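Local coordinates for SnoaL-like domain-containing protein (Kribbella flavida, PDB 5EVH), which is of unknown function but carries a SnoaL-like domain of the NTF2 clan, a fold that in relatives often shapes a pocket for small molecules, at residues A14-W19 with S64-A69. Residues are numbered along the deposited sequence; the frame is centred on the assembly and turned at random. Where two conformers were deposited one is given.
Sequences AYHRAW and SAVLSA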
loop_
_atom_site.group_PDB
_atom_site.type_symbol
_atom_site.label_atom_id
_atom_site.label_comp_id
_atom_site.label_asym_id
_atom_site.label_seq_id
_atom_site.Cartn_x
_atom_site.Cartn_y
_atom_site.Cartn_z
ATOM N N ALA A 14 -11.462 12.516 6.361
ATOM C CA ALA A 14 -12.909 12.806 6.291
ATOM C C ALA A 14 -13.563 11.999 5.168
ATOM O O ALA A 14 -14.642 11.405 5.358
ATOM C CB ALA A 14 -13.118 14.319 6.088
ATOM N N TYR A 15 -12.881 11.948 4.008
ATOM C CA TYR A 15 -13.266 11.100 2.884
ATOM C C TYR A 15 -13.315 9.637 3.318
ATOM O O TYR A 15 -14.315 8.943 3.123
ATOM C CB TYR A 15 -12.234 11.284 1.746
ATOM C CG TYR A 15 -12.383 10.213 0.729
ATOM C CD1 TYR A 15 -13.423 10.288 -0.227
ATOM C CD2 TYR A 15 -11.545 9.111 0.733
ATOM C CE1 TYR A 15 -13.595 9.264 -1.137
ATOM C CE2 TYR A 15 -11.700 8.108 -0.187
ATOM C CZ TYR A 15 -12.755 8.191 -1.087
ATOM O OH TYR A 15 -12.936 7.200 -1.993
ATOM N N HIS A 16 -12.253 9.173 3.977
ATOM C CA HIS A 16 -12.179 7.762 4.343
ATOM C C HIS A 16 -13.314 7.396 5.291
ATOM O O HIS A 16 -13.958 6.356 5.158
ATOM C CB HIS A 16 -10.822 7.512 5.012
ATOM C CG HIS A 16 -10.635 6.109 5.472
ATOM N ND1 HIS A 16 -10.328 5.082 4.599
ATOM C CD2 HIS A 16 -10.735 5.550 6.709
ATOM C CE1 HIS A 16 -10.227 3.950 5.289
ATOM N NE2 HIS A 16 -10.477 4.207 6.561
ATOM N N ARG A 17 -13.577 8.254 6.272
ATOM C CA ARG A 17 -14.611 7.967 7.252
ATOM C C ARG A 17 -15.962 7.836 6.566
ATOM O O ARG A 17 -16.803 7.003 6.952
ATOM C CB ARG A 17 -14.625 9.129 8.285
ATOM C CG ARG A 17 -15.324 8.876 9.556
ATOM C CD ARG A 17 -16.737 9.433 9.601
ATOM N NE ARG A 17 -17.215 9.264 10.983
ATOM C CZ ARG A 17 -17.020 10.172 11.933
ATOM N NH1 ARG A 17 -16.401 11.340 11.606
ATOM N NH2 ARG A 17 -17.450 9.921 13.179
ATOM N N ALA A 18 -16.258 8.783 5.659
ATOM C CA ALA A 18 -17.563 8.784 5.005
ATOM C C ALA A 18 -17.699 7.568 4.081
ATOM O O ALA A 18 -18.755 6.902 4.073
ATOM C CB ALA A 18 -17.774 10.099 4.230
ATOM N N TRP A 19 -16.630 7.280 3.323
ATOM C CA TRP A 19 -16.641 6.177 2.378
ATOM C C TRP A 19 -16.835 4.859 3.108
ATOM O O TRP A 19 -17.744 4.092 2.783
ATOM C CB TRP A 19 -15.347 6.231 1.532
ATOM C CG TRP A 19 -15.100 5.041 0.696
ATOM C CD1 TRP A 19 -15.783 4.663 -0.435
ATOM C CD2 TRP A 19 -14.060 4.066 0.886
ATOM N NE1 TRP A 19 -15.259 3.479 -0.921
ATOM C CE2 TRP A 19 -14.209 3.088 -0.120
ATOM C CE3 TRP A 19 -13.034 3.910 1.831
ATOM C CZ2 TRP A 19 -13.334 1.989 -0.236
ATOM C CZ3 TRP A 19 -12.176 2.832 1.718
ATOM C CH2 TRP A 19 -12.329 1.876 0.691
ATOM N N SER A 64 -13.133 -1.898 9.301
ATOM C CA SER A 64 -11.859 -1.315 8.839
ATOM C C SER A 64 -11.221 -0.632 10.030
ATOM O O SER A 64 -11.895 -0.335 11.012
ATOM C CB SER A 64 -12.034 -0.279 7.708
ATOM O OG SER A 64 -12.816 0.849 8.168
ATOM N N ALA A 65 -9.937 -0.289 9.902
ATOM C CA ALA A 65 -9.225 0.442 10.938
ATOM C C ALA A 65 -8.048 1.090 10.270
ATOM O O ALA A 65 -7.358 0.423 9.502
ATOM C CB ALA A 65 -8.743 -0.507 12.056
ATOM N N VAL A 66 -7.817 2.362 10.572
ATOM C CA VAL A 66 -6.626 3.066 10.064
ATOM C C VAL A 66 -5.407 2.572 10.827
ATOM O O VAL A 66 -5.427 2.507 12.061
ATOM C CB VAL A 66 -6.819 4.578 10.231
ATOM C CG1 VAL A 66 -5.526 5.352 9.783
ATOM C CG2 VAL A 66 -7.996 5.046 9.301
ATOM N N LEU A 67 -4.382 2.129 10.113
ATOM C CA LEU A 67 -3.140 1.658 10.731
ATOM C C LEU A 67 -2.100 2.752 10.825
ATOM O O LEU A 67 -1.282 2.752 11.780
ATOM C CB LEU A 67 -2.561 0.483 9.930
ATOM C CG LEU A 67 -3.578 -0.659 9.750
ATOM C CD1 LEU A 67 -2.968 -1.808 8.898
ATOM C CD2 LEU A 67 -4.048 -1.222 11.072
ATOM N N SER A 68 -2.105 3.691 9.862
ATOM C CA SER A 68 -1.075 4.730 9.836
ATOM C C SER A 68 -1.575 5.820 8.908
ATOM O O SER A 68 -2.230 5.503 7.916
ATOM C CB SER A 68 0.256 4.136 9.307
ATOM O OG SER A 68 1.316 5.092 9.371
ATOM N N ALA A 69 -1.325 7.086 9.250
ATOM C CA ALA A 69 -1.785 8.179 8.394
ATOM C C ALA A 69 -0.909 9.392 8.627
ATOM O O ALA A 69 -0.715 9.766 9.787
ATOM C CB ALA A 69 -3.253 8.536 8.720
HETATM O O HOH W 1 -10.936 2.751 8.849
#
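His16 reaches from helix 7-20 to strand 61-71 and meets Val66 there through a single methyl group. That methyl, CG2, lies 3.8 Å from His16 NE2 and equally 3.8 Å from His16 CD2, so it sits against the NE2–CD2 side of the imidazole, approaching its plane at a slant. Val66 presents CG2 because its other branch, CG1, is anti to the backbone N (chi1 176°), which leaves CG2 beside that N and anti to the carbonyl carbon. In His16, CG anti to the backbone N (chi1 178°) carries the ring out from the helix, covering about half of the 9.3 Å between His16 CA and Val66 CA, and chi2 sets its turn.

The polar link runs through water. One molecule lies in the imidazole plane at its edge, its O hydrogen-bonded to His16 NE2 and to Ser64 OG, 2.8 Å from each; His16 NE2 and Ser64 OG themselves are 4.4 Å apart, too far for a direct bond. This is the N-terminal helix of the NTF2-like alpha+beta fold packing against the curved mixed sheet, here at strand 61-71, an edge strand within this chain. The same imidazole also meets the ring of Tyr80 on adjacent strand 75-84, their planes inclined at about 50°. The CB atoms of Ser64 and Val66 both point toward the helix, whereas that of Ala65 points away. Farther along, a classic beta bulge interrupts the strand, Leu67 and Ser68 both making backbone hydrogen bonds with Met79; they pack against Arg107 and His95, respectively, of the second subunit.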